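Long-range contacts in cell division control protein 4 (Saccharomyces cerevisiae, PDB 3V7D), which recognises phosphorylated targets such as the CDK inhibitor Sic1 as the substrate-binding F-box subunit of an SCF ubiquitin ligase, which marks them for proteasomal degradation: residues Gly138-Met143 / Gly164-Lys169; Ser123-Leu128 / Val447-Lys452; Ile48-Thr53 / Gln87-Arg92; Glu63-Pro68 / Glu97-Leu102; Arg324-Ser329 / Gly356-Ser361. The protein carries 1 engineered substitution. All blocks are in the same frame, centred on the assembly; numbering follows the deposited sequence.

Contact 1 of 5, residues Gly138-Met143 / Gly164-Lys169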
# COMPACT_ATOMS: atom_id res chain seq x y z
N GLY B 138 5.87 -24.75 3.69
CA GLY B 138 5.82 -26.09 3.16
C GLY B 138 7.16 -26.48 2.56
O GLY B 138 7.92 -25.62 2.10
N ALA B 139 7.47 -27.77 2.57
CA ALA B 139 8.70 -28.25 1.95
C ALA B 139 8.53 -29.63 1.32
O ALA B 139 7.45 -30.22 1.34
CB ALA B 139 9.83 -28.26 2.96
N ASP B 140 9.62 -30.14 0.75
CA ASP B 140 9.59 -31.43 0.10
C ASP B 140 9.69 -32.56 1.12
O ASP B 140 9.76 -33.74 0.75
CB ASP B 140 10.70 -31.55 -0.94
CG ASP B 140 10.27 -32.36 -2.15
OD1 ASP B 140 9.18 -32.09 -2.69
OD2 ASP B 140 11.02 -33.27 -2.56
N ASP B 141 9.69 -32.20 2.40
CA ASP B 141 9.67 -33.19 3.47
C ASP B 141 8.25 -33.61 3.81
O ASP B 141 8.00 -34.22 4.85
CB ASP B 141 10.39 -32.65 4.72
CG ASP B 141 9.64 -31.50 5.39
OD1 ASP B 141 8.79 -30.86 4.73
OD2 ASP B 141 9.91 -31.22 6.57
N LYS B 142 7.31 -33.25 2.93
CA LYS B 142 5.89 -33.60 3.06
C LYS B 142 5.18 -32.91 4.23
O LYS B 142 4.02 -33.20 4.51
CB LYS B 142 5.71 -35.12 3.16
CG LYS B 142 6.41 -35.93 2.06
CD LYS B 142 6.28 -37.43 2.30
CE LYS B 142 7.06 -38.23 1.27
NZ LYS B 142 6.95 -39.70 1.49
N MET B 143 5.87 -31.98 4.88
CA MET B 143 5.34 -31.32 6.07
C MET B 143 4.92 -29.87 5.86
O MET B 143 5.45 -29.16 5.00
CB MET B 143 6.36 -31.37 7.21
CG MET B 143 6.78 -32.77 7.60
SD MET B 143 5.36 -33.81 7.98
CE MET B 143 6.16 -35.27 8.63
N GLY B 164 5.73 -34.15 -1.39
CA GLY B 164 6.19 -32.83 -1.03
C GLY B 164 5.12 -31.77 -1.22
O GLY B 164 4.27 -31.88 -2.10
N VAL B 165 5.15 -30.74 -0.37
CA VAL B 165 4.19 -29.65 -0.45
C VAL B 165 4.77 -28.53 -1.30
O VAL B 165 5.85 -28.03 -1.01
CB VAL B 165 3.89 -29.09 0.95
CG1 VAL B 165 2.85 -27.99 0.87
CG2 VAL B 165 3.43 -30.21 1.89
N TRP B 166 4.06 -28.14 -2.35
CA TRP B 166 4.59 -27.15 -3.27
C TRP B 166 3.69 -25.93 -3.47
O TRP B 166 4.04 -25.00 -4.20
CB TRP B 166 4.93 -27.80 -4.62
CG TRP B 166 6.19 -28.59 -4.56
CD1 TRP B 166 6.33 -29.88 -4.14
CD2 TRP B 166 7.50 -28.13 -4.91
NE1 TRP B 166 7.65 -30.26 -4.22
CE2 TRP B 166 8.39 -29.21 -4.69
CE3 TRP B 166 8.01 -26.93 -5.40
CZ2 TRP B 166 9.76 -29.11 -4.94
CZ3 TRP B 166 9.37 -26.83 -5.64
CH2 TRP B 166 10.23 -27.92 -5.41
N ALA B 167 2.54 -25.92 -2.80
CA ALA B 167 1.65 -24.77 -2.87
C ALA B 167 0.85 -24.62 -1.58
O ALA B 167 0.34 -25.61 -1.04
CB ALA B 167 0.72 -24.89 -4.07
N LEU B 168 0.75 -23.39 -1.09
CA LEU B 168 0.04 -23.08 0.14
C LEU B 168 -0.77 -21.81 -0.02
O LEU B 168 -0.31 -20.85 -0.63
CB LEU B 168 1.04 -22.85 1.29
CG LEU B 168 1.59 -24.03 2.07
CD1 LEU B 168 2.50 -23.50 3.17
CD2 LEU B 168 0.46 -24.87 2.65
N LYS B 169 -1.97 -21.80 0.55
CA LYS B 169 -2.78 -20.59 0.56
C LYS B 169 -3.61 -20.50 1.83
O LYS B 169 -4.44 -21.36 2.11
CB LYS B 169 -3.69 -20.52 -0.66
CG LYS B 169 -4.31 -19.15 -0.91
CD LYS B 169 -3.28 -18.19 -1.49
CE LYS B 169 -3.91 -16.84 -1.82
NZ LYS B 169 -3.01 -15.98 -2.65

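Contact 2 of 5, residues Ser123-Leu128 / Val447-Lys452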
# COMPACT_ATOMS: atom_id res chain seq x y z
N SER B 123 16.44 -28.89 3.37
CA SER B 123 17.05 -27.56 3.42
C SER B 123 16.32 -26.56 2.52
O SER B 123 16.50 -25.35 2.65
CB SER B 123 18.53 -27.63 3.06
OG SER B 123 18.71 -28.08 1.73
N VAL B 124 15.49 -27.07 1.61
CA VAL B 124 14.76 -26.21 0.70
C VAL B 124 13.30 -26.04 1.12
O VAL B 124 12.58 -27.02 1.32
CB VAL B 124 14.79 -26.76 -0.75
CG1 VAL B 124 14.03 -25.83 -1.68
CG2 VAL B 124 16.22 -26.94 -1.22
N ILE B 125 12.88 -24.79 1.27
CA ILE B 125 11.49 -24.48 1.57
C ILE B 125 10.81 -24.05 0.27
O ILE B 125 11.34 -23.22 -0.46
CB ILE B 125 11.38 -23.34 2.60
CG1 ILE B 125 12.19 -23.68 3.85
CG2 ILE B 125 9.93 -23.06 2.94
CD1 ILE B 125 11.86 -25.02 4.44
N THR B 126 9.65 -24.62 -0.02
CA THR B 126 9.02 -24.43 -1.33
C THR B 126 7.95 -23.35 -1.35
O THR B 126 7.65 -22.79 -2.39
CB THR B 126 8.39 -25.74 -1.84
OG1 THR B 126 7.34 -26.14 -0.95
CG2 THR B 126 9.44 -26.83 -1.93
N CYS B 127 7.36 -23.07 -0.19
CA CYS B 127 6.29 -22.09 -0.12
C CYS B 127 6.11 -21.54 1.28
O CYS B 127 6.40 -22.21 2.27
CB CYS B 127 4.98 -22.68 -0.65
SG CYS B 127 4.54 -24.30 0.02
N LEU B 128 5.64 -20.30 1.35
CA LEU B 128 5.45 -19.60 2.61
C LEU B 128 4.24 -18.69 2.52
O LEU B 128 4.05 -17.98 1.54
CB LEU B 128 6.70 -18.79 2.97
CG LEU B 128 6.73 -18.07 4.33
CD1 LEU B 128 8.16 -18.01 4.86
CD2 LEU B 128 6.15 -16.66 4.24
N VAL B 447 9.57 -11.78 7.62
CA VAL B 447 9.91 -13.20 7.77
C VAL B 447 10.59 -13.77 6.53
O VAL B 447 10.28 -13.38 5.40
CB VAL B 447 8.68 -14.07 8.13
CG1 VAL B 447 8.03 -13.58 9.42
CG2 VAL B 447 7.66 -14.10 6.99
N ALA B 448 11.53 -14.68 6.75
CA ALA B 448 12.24 -15.32 5.65
C ALA B 448 12.58 -16.78 5.93
O ALA B 448 13.11 -17.12 6.99
CB ALA B 448 13.50 -14.55 5.29
N ALA B 449 12.24 -17.64 4.97
CA ALA B 449 12.64 -19.04 5.00
C ALA B 449 13.99 -19.13 4.31
O ALA B 449 14.13 -18.78 3.14
CB ALA B 449 11.62 -19.88 4.27
N VAL B 450 15.00 -19.58 5.05
CA VAL B 450 16.36 -19.58 4.53
C VAL B 450 17.03 -20.94 4.66
O VAL B 450 16.52 -21.85 5.32
CB VAL B 450 17.25 -18.56 5.27
CG1 VAL B 450 16.62 -17.18 5.23
CG2 VAL B 450 17.49 -19.01 6.71
N GLU B 451 18.18 -21.05 4.01
CA GLU B 451 19.03 -22.22 4.14
C GLU B 451 20.38 -21.76 4.66
O GLU B 451 20.92 -20.74 4.22
CB GLU B 451 19.22 -22.92 2.79
CG GLU B 451 20.24 -24.06 2.83
CD GLU B 451 20.55 -24.63 1.47
OE1 GLU B 451 19.61 -24.86 0.68
OE2 GLU B 451 21.75 -24.86 1.18
N LYS B 452 20.93 -22.51 5.61
CA LYS B 452 22.26 -22.24 6.12
C LYS B 452 22.95 -23.54 6.49
O LYS B 452 22.48 -24.28 7.35
CB LYS B 452 22.20 -21.30 7.33
CG LYS B 452 23.52 -21.14 8.05
CD LYS B 452 23.39 -20.15 9.21
CE LYS B 452 24.49 -20.37 10.25
NZ LYS B 452 25.86 -20.27 9.66

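Contact 3 of 5, residues Ile48-Thr53 / Gln87-Arg92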
# COMPACT_ATOMS: atom_id res chain seq x y z
N ILE B 48 -9.10 21.33 17.58
CA ILE B 48 -9.21 21.59 16.15
C ILE B 48 -8.56 20.48 15.30
O ILE B 48 -9.14 20.00 14.33
CB ILE B 48 -8.59 22.96 15.78
CG1 ILE B 48 -9.48 24.09 16.27
CG2 ILE B 48 -8.37 23.07 14.28
CD1 ILE B 48 -8.90 25.47 16.04
N ILE B 49 -7.35 20.07 15.68
CA ILE B 49 -6.62 19.05 14.93
C ILE B 49 -7.28 17.67 15.01
O ILE B 49 -7.41 16.97 14.01
CB ILE B 49 -5.16 18.96 15.42
CG1 ILE B 49 -4.41 20.25 15.10
CG2 ILE B 49 -4.46 17.75 14.80
CD1 ILE B 49 -3.07 20.37 15.77
N ARG B 50 -7.72 17.29 16.21
CA ARG B 50 -8.32 15.98 16.41
C ARG B 50 -9.75 15.91 15.89
O ARG B 50 -10.44 14.92 16.07
CB ARG B 50 -8.26 15.60 17.89
CG ARG B 50 -6.84 15.50 18.41
CD ARG B 50 -6.81 15.37 19.92
NE ARG B 50 -7.49 14.18 20.38
CZ ARG B 50 -7.83 13.95 21.65
NH1 ARG B 50 -7.54 14.85 22.58
NH2 ARG B 50 -8.46 12.83 21.98
N LYS B 51 -10.18 16.98 15.22
CA LYS B 51 -11.54 17.08 14.71
C LYS B 51 -11.64 16.52 13.30
O LYS B 51 -12.65 15.94 12.93
CB LYS B 51 -11.95 18.55 14.70
CG LYS B 51 -13.32 18.87 15.23
CD LYS B 51 -13.53 20.39 15.17
CE LYS B 51 -14.90 20.82 15.67
NZ LYS B 51 -14.99 20.77 17.16
N SER B 52 -10.58 16.69 12.51
CA SER B 52 -10.65 16.32 11.10
C SER B 52 -10.17 14.90 10.83
O SER B 52 -9.12 14.48 11.31
CB SER B 52 -9.84 17.30 10.25
OG SER B 52 -8.49 17.32 10.66
N THR B 53 -10.96 14.17 10.05
CA THR B 53 -10.56 12.87 9.56
C THR B 53 -9.60 13.07 8.40
O THR B 53 -8.56 12.41 8.32
CB THR B 53 -11.79 12.07 9.06
OG1 THR B 53 -12.55 11.62 10.19
CG2 THR B 53 -11.37 10.87 8.24
N GLN B 87 -12.81 8.15 15.13
CA GLN B 87 -12.15 7.84 13.87
C GLN B 87 -10.88 8.66 13.71
O GLN B 87 -9.87 8.14 13.24
CB GLN B 87 -13.08 8.10 12.69
CG GLN B 87 -12.43 7.78 11.35
CD GLN B 87 -13.41 7.79 10.20
OE1 GLN B 87 -13.71 6.75 9.62
NE2 GLN B 87 -13.92 8.97 9.87
N GLN B 88 -10.93 9.92 14.10
CA GLN B 88 -9.78 10.82 13.99
C GLN B 88 -8.60 10.31 14.81
O GLN B 88 -7.47 10.24 14.32
CB GLN B 88 -10.14 12.24 14.43
CG GLN B 88 -11.19 12.93 13.57
CD GLN B 88 -12.62 12.67 14.04
OE1 GLN B 88 -12.90 11.68 14.72
NE2 GLN B 88 -13.53 13.58 13.70
N ASP B 89 -8.86 9.94 16.06
CA ASP B 89 -7.81 9.46 16.95
C ASP B 89 -7.28 8.10 16.48
O ASP B 89 -6.09 7.82 16.60
CB ASP B 89 -8.31 9.39 18.40
CG ASP B 89 -8.58 10.77 18.99
OD1 ASP B 89 -8.01 11.77 18.51
OD2 ASP B 89 -9.38 10.85 19.95
N ARG B 90 -8.17 7.26 15.95
CA ARG B 90 -7.78 5.98 15.39
C ARG B 90 -6.76 6.19 14.28
O ARG B 90 -5.71 5.54 14.25
CB ARG B 90 -8.99 5.24 14.82
CG ARG B 90 -9.89 4.57 15.85
CD ARG B 90 -11.17 4.05 15.20
NE ARG B 90 -12.09 3.48 16.18
CZ ARG B 90 -13.40 3.35 15.98
NH1 ARG B 90 -13.94 3.76 14.84
NH2 ARG B 90 -14.17 2.83 16.93
N LEU B 91 -7.08 7.11 13.37
CA LEU B 91 -6.22 7.39 12.23
C LEU B 91 -4.89 8.02 12.65
O LEU B 91 -3.85 7.74 12.05
CB LEU B 91 -6.95 8.29 11.22
CG LEU B 91 -8.13 7.67 10.47
CD1 LEU B 91 -8.74 8.70 9.54
CD2 LEU B 91 -7.72 6.43 9.68
N ARG B 92 -4.93 8.87 13.67
CA ARG B 92 -3.71 9.48 14.18
C ARG B 92 -2.81 8.42 14.81
O ARG B 92 -1.61 8.38 14.54
CB ARG B 92 -4.03 10.60 15.19
CG ARG B 92 -2.80 11.07 16.00
CD ARG B 92 -3.06 12.38 16.74
NE ARG B 92 -4.27 12.32 17.57
CZ ARG B 92 -4.28 11.94 18.84
NH1 ARG B 92 -3.15 11.59 19.43
NH2 ARG B 92 -5.42 11.91 19.51

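Contact 4 of 5, residues Glu63-Pro68 / Glu97-Leu102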
# COMPACT_ATOMS: atom_id res chain seq x y z
N GLU B 63 2.05 8.95 2.88
CA GLU B 63 3.17 8.10 3.26
C GLU B 63 3.00 6.67 2.72
O GLU B 63 3.76 5.77 3.10
CB GLU B 63 3.32 8.07 4.78
CG GLU B 63 3.72 9.41 5.39
CD GLU B 63 5.13 9.83 5.05
OE1 GLU B 63 5.98 8.94 4.83
OE2 GLU B 63 5.40 11.05 4.99
N ASN B 64 2.01 6.48 1.85
CA ASN B 64 1.69 5.16 1.30
C ASN B 64 1.41 4.11 2.36
O ASN B 64 1.76 2.94 2.18
CB ASN B 64 2.81 4.65 0.39
CG ASN B 64 3.24 5.66 -0.63
OD1 ASN B 64 4.43 5.90 -0.82
ND2 ASN B 64 2.27 6.27 -1.30
N PHE B 65 0.79 4.50 3.46
CA PHE B 65 0.39 3.53 4.47
C PHE B 65 -0.98 2.95 4.12
O PHE B 65 -1.38 1.92 4.64
CB PHE B 65 0.37 4.16 5.86
CG PHE B 65 1.73 4.55 6.36
CD1 PHE B 65 2.84 3.76 6.10
CD2 PHE B 65 1.91 5.72 7.09
CE1 PHE B 65 4.10 4.13 6.55
CE2 PHE B 65 3.16 6.09 7.56
CZ PHE B 65 4.26 5.29 7.28
N VAL B 66 -1.69 3.64 3.23
CA VAL B 66 -2.99 3.18 2.77
C VAL B 66 -3.30 3.83 1.43
O VAL B 66 -2.74 4.87 1.10
CB VAL B 66 -4.11 3.54 3.79
CG1 VAL B 66 -4.53 5.00 3.64
CG2 VAL B 66 -5.30 2.62 3.62
N SER B 67 -4.17 3.20 0.65
CA SER B 67 -4.63 3.78 -0.60
C SER B 67 -6.05 4.27 -0.40
O SER B 67 -6.70 3.89 0.57
CB SER B 67 -4.60 2.73 -1.71
OG SER B 67 -5.55 1.71 -1.47
N PRO B 68 -6.54 5.14 -1.30
CA PRO B 68 -7.95 5.56 -1.22
C PRO B 68 -8.91 4.37 -1.20
O PRO B 68 -9.87 4.37 -0.44
CB PRO B 68 -8.13 6.37 -2.51
CG PRO B 68 -6.78 6.93 -2.79
CD PRO B 68 -5.80 5.88 -2.34
N GLU B 97 2.11 5.04 14.65
CA GLU B 97 2.69 3.71 14.70
C GLU B 97 3.38 3.37 13.38
O GLU B 97 4.52 2.89 13.36
CB GLU B 97 1.63 2.66 15.04
CG GLU B 97 2.15 1.23 14.98
CD GLU B 97 1.20 0.21 15.59
OE1 GLU B 97 -0.02 0.43 15.56
OE2 GLU B 97 1.69 -0.82 16.11
N ASN B 98 2.70 3.64 12.27
CA ASN B 98 3.26 3.35 10.95
C ASN B 98 4.50 4.18 10.62
O ASN B 98 5.42 3.69 9.98
CB ASN B 98 2.21 3.51 9.86
CG ASN B 98 1.26 2.33 9.79
OD1 ASN B 98 0.05 2.48 9.94
ND2 ASN B 98 1.82 1.15 9.57
N ILE B 99 4.52 5.44 11.04
CA ILE B 99 5.64 6.30 10.70
C ILE B 99 6.85 5.93 11.55
O ILE B 99 8.00 6.04 11.11
CB ILE B 99 5.28 7.81 10.80
CG1 ILE B 99 6.17 8.65 9.89
CG2 ILE B 99 5.34 8.31 12.25
CD1 ILE B 99 5.94 8.40 8.41
N PHE B 100 6.59 5.45 12.77
CA PHE B 100 7.64 4.99 13.67
C PHE B 100 8.30 3.74 13.09
O PHE B 100 9.53 3.65 13.02
CB PHE B 100 7.06 4.71 15.06
CG PHE B 100 7.98 3.94 15.97
CD1 PHE B 100 9.04 4.57 16.61
CD2 PHE B 100 7.77 2.58 16.21
CE1 PHE B 100 9.89 3.86 17.45
CE2 PHE B 100 8.62 1.87 17.05
CZ PHE B 100 9.68 2.51 17.68
N ILE B 101 7.47 2.79 12.68
CA ILE B 101 7.95 1.56 12.08
C ILE B 101 8.73 1.82 10.79
O ILE B 101 9.82 1.26 10.59
CB ILE B 101 6.78 0.59 11.82
CG1 ILE B 101 6.22 0.09 13.16
CG2 ILE B 101 7.21 -0.58 10.94
CD1 ILE B 101 4.98 -0.75 13.04
N LEU B 102 8.19 2.68 9.93
CA LEU B 102 8.83 2.98 8.65
C LEU B 102 10.21 3.60 8.86
O LEU B 102 11.16 3.26 8.15
CB LEU B 102 7.95 3.89 7.80
CG LEU B 102 8.52 4.22 6.41
CD1 LEU B 102 8.72 2.95 5.59
CD2 LEU B 102 7.64 5.21 5.65

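Contact 5 of 5, residues Arg324-Ser329 / Gly356-Ser361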
# COMPACT_ATOMS: atom_id res chain seq x y z
N ARG B 324 -6.77 -5.94 -15.72
CA ARG B 324 -5.66 -6.27 -16.60
C ARG B 324 -4.98 -7.56 -16.16
O ARG B 324 -5.17 -8.02 -15.03
CB ARG B 324 -4.61 -5.15 -16.58
CG ARG B 324 -5.09 -3.82 -17.12
CD ARG B 324 -4.03 -2.75 -16.89
NE ARG B 324 -4.48 -1.42 -17.29
CZ ARG B 324 -3.80 -0.31 -17.05
NH1 ARG B 324 -2.64 -0.36 -16.41
NH2 ARG B 324 -4.28 0.86 -17.45
N CYS B 325 -4.19 -8.13 -17.05
CA CYS B 325 -3.36 -9.27 -16.71
C CYS B 325 -1.90 -8.96 -16.98
O CYS B 325 -1.55 -8.38 -18.01
CB CYS B 325 -3.77 -10.51 -17.49
SG CYS B 325 -2.60 -11.87 -17.27
N ILE B 326 -1.05 -9.37 -16.05
CA ILE B 326 0.39 -9.23 -16.20
C ILE B 326 1.00 -10.62 -16.27
O ILE B 326 0.68 -11.48 -15.45
CB ILE B 326 0.99 -8.47 -15.00
CG1 ILE B 326 0.27 -7.14 -14.82
CG2 ILE B 326 2.48 -8.28 -15.19
CD1 ILE B 326 0.20 -6.67 -13.38
N SER B 327 1.85 -10.85 -17.26
CA SER B 327 2.44 -12.17 -17.47
C SER B 327 3.96 -12.08 -17.57
O SER B 327 4.49 -11.17 -18.20
CB SER B 327 1.86 -12.83 -18.72
OG SER B 327 2.15 -12.07 -19.88
N ALA B 328 4.65 -13.03 -16.95
CA ALA B 328 6.11 -13.04 -16.97
C ALA B 328 6.60 -14.36 -17.55
O ALA B 328 6.10 -15.42 -17.20
CB ALA B 328 6.67 -12.82 -15.57
N SER B 329 7.59 -14.29 -18.43
CA SER B 329 7.96 -15.46 -19.21
C SER B 329 9.44 -15.77 -19.27
O SER B 329 10.29 -14.92 -19.00
CB SER B 329 7.40 -15.34 -20.64
OG SER B 329 7.94 -16.34 -21.49
N GLY B 356 10.55 -14.86 -13.61
CA GLY B 356 9.71 -15.80 -12.90
C GLY B 356 8.99 -15.26 -11.68
O GLY B 356 8.25 -15.99 -11.03
N LEU B 357 9.21 -13.99 -11.36
CA LEU B 357 8.61 -13.42 -10.15
C LEU B 357 7.95 -12.07 -10.41
O LEU B 357 8.56 -11.17 -10.99
CB LEU B 357 9.68 -13.27 -9.05
CG LEU B 357 10.36 -14.56 -8.59
CD1 LEU B 357 11.63 -14.26 -7.79
CD2 LEU B 357 9.39 -15.39 -7.77
N LEU B 358 6.71 -11.94 -9.97
CA LEU B 358 5.94 -10.71 -10.14
C LEU B 358 5.24 -10.34 -8.85
O LEU B 358 4.71 -11.21 -8.15
CB LEU B 358 4.87 -10.87 -11.22
CG LEU B 358 5.29 -11.07 -12.67
CD1 LEU B 358 4.05 -11.29 -13.53
CD2 LEU B 358 6.10 -9.88 -13.16
N ARG B 359 5.22 -9.05 -8.53
CA ARG B 359 4.43 -8.54 -7.41
C ARG B 359 3.79 -7.23 -7.82
O ARG B 359 4.35 -6.47 -8.61
CB ARG B 359 5.30 -8.34 -6.17
CG ARG B 359 5.85 -9.62 -5.57
CD ARG B 359 4.92 -10.19 -4.53
NE ARG B 359 5.50 -11.37 -3.90
CZ ARG B 359 4.81 -12.21 -3.14
NH1 ARG B 359 3.52 -11.99 -2.92
NH2 ARG B 359 5.40 -13.27 -2.60
N LEU B 360 2.61 -6.96 -7.27
CA LEU B 360 1.91 -5.72 -7.55
C LEU B 360 1.55 -5.03 -6.24
O LEU B 360 0.81 -5.57 -5.43
CB LEU B 360 0.65 -5.98 -8.36
CG LEU B 360 -0.17 -4.78 -8.83
CD1 LEU B 360 0.67 -3.85 -9.70
CD2 LEU B 360 -1.42 -5.24 -9.59
N SER B 361 2.12 -3.85 -6.02
CA SER B 361 1.70 -2.99 -4.91
C SER B 361 0.81 -1.91 -5.49
O SER B 361 0.60 -1.87 -6.71
CB SER B 361 2.90 -2.36 -4.21
OG SER B 361 3.48 -1.35 -5.01

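Contact 1 of 5, residues Gly138-Met143 / Gly164-Lys169
Trp166, on the first strand of the WD 2 blade, reaches back to Asp140 in the turn after strand 134-139 of the WD 1 blade. From CB, CG lies anti to the carbonyl carbon, beside the backbone N (chi1 -76°), and from there the pyrrole edge comes to Asp140. CD1 passes 3.9 Å from Asp140 OD1, and the next atom, NE1, donates a hydrogen bond to that oxygen at 2.8 Å. The bond is bent, 142° at the hydrogen, and meets OD1 on its anti side. Beyond it CE2 and CZ2 lie 3.6 and 3.8 Å from Asp140 OD1, while carboxylate and indole planes stand 73° apart. The same oxygen sits 3.5 Å from Gly164 CA, where a side chain would collide with it. Alongside this pair the backbones join: Val165 N donates to Ala139 O at 2.9 Å. Val165 CG2 packs 3.9 Å from Met143 O, and Leu168 CD1 lies 3.6 Å from Gly138 N. Asp141 shapes the turn through an Asx turn to Met143 N, and also accepts from His120, an Asp-His pairing familiar in WD repeats. A phenylalanine in place of Trp166 would probably leave Asp140 OD1 without its indole mate and the carboxylate freer to swing. Since Trp166 also packs on an apolar side chain of the bound peptide, one N-H-to-carboxylate bond probably helps to hold the indole in the attitude the peptide meets.

Contact 2 of 5, residues Ser123-Leu128 / Val447-Lys452
Leu128, Ile125, Val447 and Ala449 meet between two strands that run almost antiparallel, 175° between directions, with axes 8.1 Å apart at their closest. The strands belong to different sheets, and no hydrogen bond crosses between the two segments; side chains do the joining. The apolar group centres on the methyl of Ala449. Ile125 comes down on it with its branch point: CG2 lies 3.8 Å from Ala449 CB, and Ile125 CB and CG1 are about as near. Leu128, whose CG is anti to the backbone N (chi1 -175°), spreads its two methyls over two partners. Leu128 CD1 touches Ala449 CB at 4.0 Å, and Leu128 CD2 touches Val447 CG2 at the same distance, the two side chains crossing at a slant. The polar group lies at the other end of the segments. There Glu451, extended beyond CG, runs beside Ser123: Glu451 CB is 3.7 Å from Ser123 O, and the carboxylate atom Glu451 OE1 comes to 3.5 Å from Ser123 OG. Ser123 O also receives a weak hydrogen bond from Trp437 NE1, and Val124, which points away from the other strand, packs on a polar side chain of the bound peptide. Strand 125-131 is the first of the WD 1 blade, while strand 445-452 sits in the last blade, which the early strand 113-118 completes at its outer edge. The contact is thus the packing of last blade on first that closes the ring of a WD40 beta-propeller.

Contact 3 of 5, residues Ile48-Thr53 / Gln87-Arg92
Thr53 and Gln88 bring their CA atoms to 4.9 Å where the chain passing from helix 43-49 into helix 53-62 brushes the first turn of helix 87-106. The main charge pairing is between Arg50 and Asp89. Arg50 bends at its third torsion (chi3 61°), which turns NE toward the acid, and grips the carboxylate side-on: NE donates to Asp89 OD1 at 3.1 Å and NH2 to Asp89 OD2 at 3.0 Å. Both bonds are nearly straight and lie close to the guanidinium plane. Arg92 NH2 adds a third donor, 2.8 Å from Asp89 OD1, arriving from the same face of the carboxylate as Arg50 NE. The two arginines therefore come within 3.2 Å, NE of Arg50 to NH2 of Arg92, a like-charge approach that the shared acid probably offsets. This network joins the F-box part of the chain to helix 87-106, and Arg92 also bonds a side chain of the other protein chain in the assembly, probably Skp1, the usual F-box partner. An alanine in place of Arg50 would probably leave Asp89 OD2 without its guanidinium mate and Asp89 paired with Arg92 alone in this network. Farther along, Gln88 folds at chi2 (89°), and its NE2 donates to Lys51 O at 2.6 Å from above the carbonyl plane. Thr53 CG2 meets Leu91 CD1 at 3.6 Å, and Leu91 continues onto Trp56 and Leu60 of helix 53-62.

Contact 4 of 5, residues Glu63-Pro68 / Glu97-Leu102
Phe65 lays its ring on helix 87-106 at Asn98, and this is the tight part of the contact. Asn98 CB stands over the middle of the ring, 3.4 Å from its centroid and only 7° off the normal, a well-aligned CH-pi contact. The ring's far tip presses on the helix backbone as well: Phe65 CZ is 3.3 Å from Asn98 O, an oxygen that already accepts the helical bond from Leu102 N. Around the rim, Ile99 CD1 comes in near the ring plane, 3.7 Å from Phe65 CZ, and Leu102 CB also lies in plane at the edge. Leu102 CD2 approaches obliquely, 3.8 Å from Phe65 CZ. Glu63 CB covers the opposite face toward its rim, so the ring is held between its own loop and the helix. What aims Phe65 is the end of helix 53-62, a Schellman motif in which Asn64 takes positive phi, Phe65 N bonds Leu60 O and Asn64 N bonds Ile61 O. The reversal brings residues 63 and 65 to the same side, facing the long helix that leads from the F-box region into the WD40 propeller. Glu63 forms the thinner, polar flank, where its partly exposed side chain touches methyl groups of the helix. Its chain bends at chi2 (-69°), and Glu63 OE1 lies 3.6 Å from Ile99 CD1 and 4.2 Å from Leu102 CD2. The charge of that oxygen is answered by a salt bridge to Arg420, and Glu63 O accepts from Asn404, both on the propeller.

Contact 5 of 5, residues Arg324-Ser329 / Gly356-Ser361
Leu358 packs its branched end against Ala328 and Ile326 on the neighbouring blade. Its CG, anti to the carbonyl carbon (chi1 -66°), and its CD1 both lie 3.7 Å from Ala328 CB, and Leu358 CD2 is hardly farther, so the fork of the leucine straddles one methyl. Leu358 CD1 also reaches Ile326 CG2 at 3.8 Å. One pair on, the packing thins out, Ile326 CD1 standing 4.4 Å from Leu360 CD2. These are the face-to-face contacts of successive propeller blades, WD 5 and WD 6: strand 324-329 is second in its sheet, strand 355-360 first in the next, and the segments run at 158° with axes 6.9 Å apart and no hydrogen bond between them. Leu358 is flanked further by Ser315 and Ile317 of strand 313-319. On the reverse side of strand 324-329, Ser327 OG bonds His309 NE2 and Trp337 NE1, the histidine-serine-tryptophan portion of the hydrogen-bond tetrad known from WD repeats. On the reverse side of the other strand, Leu357 packs on an apolar side chain of the bound peptide.

How the contacts relate
Contacts 1 and 2 are adjoining blade interfaces with centres 11 Å apart, and they touch through the WD 1 sheet, where Gly138 O takes a probable hydrogen bond from Thr126 N at 2.9 Å. Contact 5 joins two other blades, its nearest atoms about 6 Å from contact 2 and 8 Å from contact 1. All three reach the bound peptide, through Trp166, Val124 and Leu357. Contacts 3 and 4 share helix 87-106, with centres 16 Å apart: contact 3 belongs to the F-box end, beside the other protein chain, and contact 4 to the propeller end, about 8 Å at nearest atoms from contact 5. Centres of contacts 1 and 3 are 45 Å apart.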